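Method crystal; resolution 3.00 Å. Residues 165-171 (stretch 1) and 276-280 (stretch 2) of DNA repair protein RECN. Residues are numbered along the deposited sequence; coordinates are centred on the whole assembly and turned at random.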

# COMPACT_ATOMS: atom_id res chain seq x y z
N ASN A 165 11.19 4.13 -5.56
CA ASN A 165 10.66 4.57 -4.27
C ASN A 165 11.45 4.05 -3.08
O ASN A 165 11.52 4.72 -2.05
CB ASN A 165 9.19 4.22 -4.16
CG ASN A 165 8.32 5.10 -5.03
OD1 ASN A 165 8.21 6.30 -4.80
ND2 ASN A 165 7.71 4.51 -6.06
N GLN A 166 12.05 2.87 -3.21
CA GLN A 166 12.98 2.37 -2.21
C GLN A 166 14.07 3.41 -2.00
O GLN A 166 14.40 3.76 -0.86
CB GLN A 166 13.62 1.06 -2.65
CG GLN A 166 12.78 -0.18 -2.40
CD GLN A 166 13.54 -1.46 -2.75
OE1 GLN A 166 14.58 -1.41 -3.40
NE2 GLN A 166 13.01 -2.60 -2.32
N ARG A 167 14.62 3.91 -3.10
CA ARG A 167 15.65 4.93 -3.04
C ARG A 167 15.10 6.23 -2.48
O ARG A 167 15.76 6.92 -1.70
CB ARG A 167 16.24 5.18 -4.43
CG ARG A 167 17.25 6.31 -4.47
CD ARG A 167 17.81 6.53 -5.87
NE ARG A 167 16.82 7.05 -6.80
CZ ARG A 167 16.26 6.34 -7.78
NH1 ARG A 167 16.60 5.07 -7.96
NH2 ARG A 167 15.37 6.90 -8.59
N GLY A 168 13.88 6.57 -2.88
CA GLY A 168 13.25 7.80 -2.46
C GLY A 168 13.17 7.91 -0.95
O GLY A 168 13.37 8.99 -0.39
N LEU A 169 12.87 6.79 -0.30
CA LEU A 169 12.77 6.74 1.15
C LEU A 169 13.97 7.39 1.82
O LEU A 169 13.82 8.16 2.77
CB LEU A 169 12.64 5.29 1.63
CG LEU A 169 11.24 4.71 1.82
CD1 LEU A 169 10.31 5.06 0.67
CD2 LEU A 169 11.32 3.21 2.01
N LEU A 170 15.16 7.08 1.31
CA LEU A 170 16.40 7.57 1.90
C LEU A 170 16.76 8.95 1.38
O LEU A 170 17.25 9.79 2.12
CB LEU A 170 17.53 6.58 1.63
CG LEU A 170 18.88 6.83 2.32
CD1 LEU A 170 18.71 7.03 3.81
CD2 LEU A 170 19.83 5.68 2.03
N ASP A 171 16.50 9.18 0.10
CA ASP A 171 16.90 10.43 -0.54
C ASP A 171 16.11 11.65 -0.07
O ASP A 171 16.55 12.78 -0.27
CB ASP A 171 16.86 10.30 -2.06
CG ASP A 171 18.09 9.61 -2.62
OD1 ASP A 171 18.80 8.95 -1.84
OD2 ASP A 171 18.34 9.74 -3.84
N ASP A 276 22.95 2.73 -6.54
CA ASP A 276 21.58 2.27 -6.36
C ASP A 276 21.28 2.18 -4.87
O ASP A 276 22.12 1.74 -4.10
CB ASP A 276 21.39 0.89 -6.98
CG ASP A 276 20.95 0.96 -8.43
OD1 ASP A 276 20.25 1.92 -8.80
OD2 ASP A 276 21.28 0.02 -9.19
N VAL A 277 20.08 2.57 -4.47
CA VAL A 277 19.71 2.46 -3.06
C VAL A 277 18.64 1.39 -2.86
O VAL A 277 17.53 1.52 -3.37
CB VAL A 277 19.25 3.79 -2.47
CG1 VAL A 277 18.66 3.58 -1.08
CG2 VAL A 277 20.41 4.78 -2.41
N LEU A 278 19.00 0.34 -2.13
CA LEU A 278 18.12 -0.81 -1.97
C LEU A 278 17.74 -1.02 -0.51
O LEU A 278 18.54 -0.78 0.39
CB LEU A 278 18.79 -2.07 -2.51
CG LEU A 278 19.16 -2.02 -3.99
CD1 LEU A 278 20.53 -2.64 -4.23
CD2 LEU A 278 18.09 -2.69 -4.82
N LEU A 279 16.51 -1.48 -0.29
CA LEU A 279 16.02 -1.76 1.06
C LEU A 279 15.96 -3.26 1.29
O LEU A 279 15.25 -3.98 0.59
CB LEU A 279 14.65 -1.14 1.27
CG LEU A 279 14.10 -1.30 2.68
CD1 LEU A 279 15.07 -0.69 3.68
CD2 LEU A 279 12.72 -0.67 2.80
N ARG A 280 16.72 -3.73 2.28
CA ARG A 280 16.80 -5.16 2.57
C ARG A 280 16.23 -5.46 3.95
O ARG A 280 16.36 -4.66 4.87
CB ARG A 280 18.26 -5.62 2.46
CG ARG A 280 18.89 -5.32 1.11
CD ARG A 280 20.36 -5.73 1.04
NE ARG A 280 20.54 -7.17 1.08
CZ ARG A 280 21.47 -7.78 1.81
NH1 ARG A 280 22.30 -7.06 2.56
NH2 ARG A 280 21.58 -9.10 1.80

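Helix 165-171 lies almost at right angles across strand 276-280: their N-to-C directions make an angle of 97°, and the axes come within 6.8 Å. A crossing so steep lets only a short length of each element meet the other, and the backbones are nearest where the CA atoms of Arg167 and Val277 stand 4.8 Å apart. No hydrogen bond joins the two stretches. The contact, which buries 366 Å² in all, rests on packing.

Val277 is the centre of it, with more of its surface covered by the opposing stretch than any other residue here. Its CA-to-CB bond points toward the helix, and with chi1 at 170° (t) both methyls face Arg167, CG1 of Val277 lying 3.8 Å from CA of Arg167 and CG2 of Val277 4.1 Å from CG of Arg167. CG1 of Val277 also lies 3.9 Å from CD2 of Leu170, an apolar contact, while the branch carbon itself, CB of Val277, is 3.8 Å from CG of Arg167. A beta-branched residue is at home in a strand, and its compact shape suits a place where the backbones come so close.

Arg167 meets this valine with its aliphatic part. Its CA-to-CB bond points sideways, and chi1 and chi2 are both t (175° and 180°), so that the chain runs extended past Val277 before chi3 turns to p at 69°. Arginine suits this partly exposed place because its methylenes can pack against an apolar neighbour while the guanidinium is carried further on. On the backbone, Arg167 N comes within 3.8 Å of Val277 O without bonding to it.

Gln166 also directs its CA-to-CB bond toward the strand. Chi1 is m (-82°) and chi2 is t (-175°), an extended course that takes the amide along the strand backbone: OE1 lies 3.9 Å from CA of Leu278 and 3.7 Å from Leu279 N. The second distance is too long for a hydrogen bond, so the amide packs here by its shape, with CD 4.2 Å from CB of Leu279. Nearer its root, Gln166 CB sits 4.0 Å from Val277 O. The length and flatness of glutamine allow it to lie along a backbone in this way.

Side chains alternate along the strand. Val277 and Leu279 point toward the helix, whereas Leu278 and Arg280 point away. Leu278 nonetheless makes a small contact, its CD2 4.0 Å from OE1 of Gln166. Leu279, with chi1 t (-176°) and chi2 p (58°), extends to place CD2 4.2 Å from CD2 of Leu169, a looser apolar contact.

On the helix, Leu169 and Leu170 both point toward the strand and serve different partners, Leu279 and Val277 respectively. Leu170 adopts the common t, p pair (-173°, 51°), while Leu169 has chi1 between wells at -93°. Gly168, between Arg167 and Leu169, makes no contact; a CB there would point away from the strand. The backbone bonds Leu169 N to Asn165 O (3.0 Å) and Asp171 N to Arg167 O (3.0 Å) hold the helical turns that present these side chains.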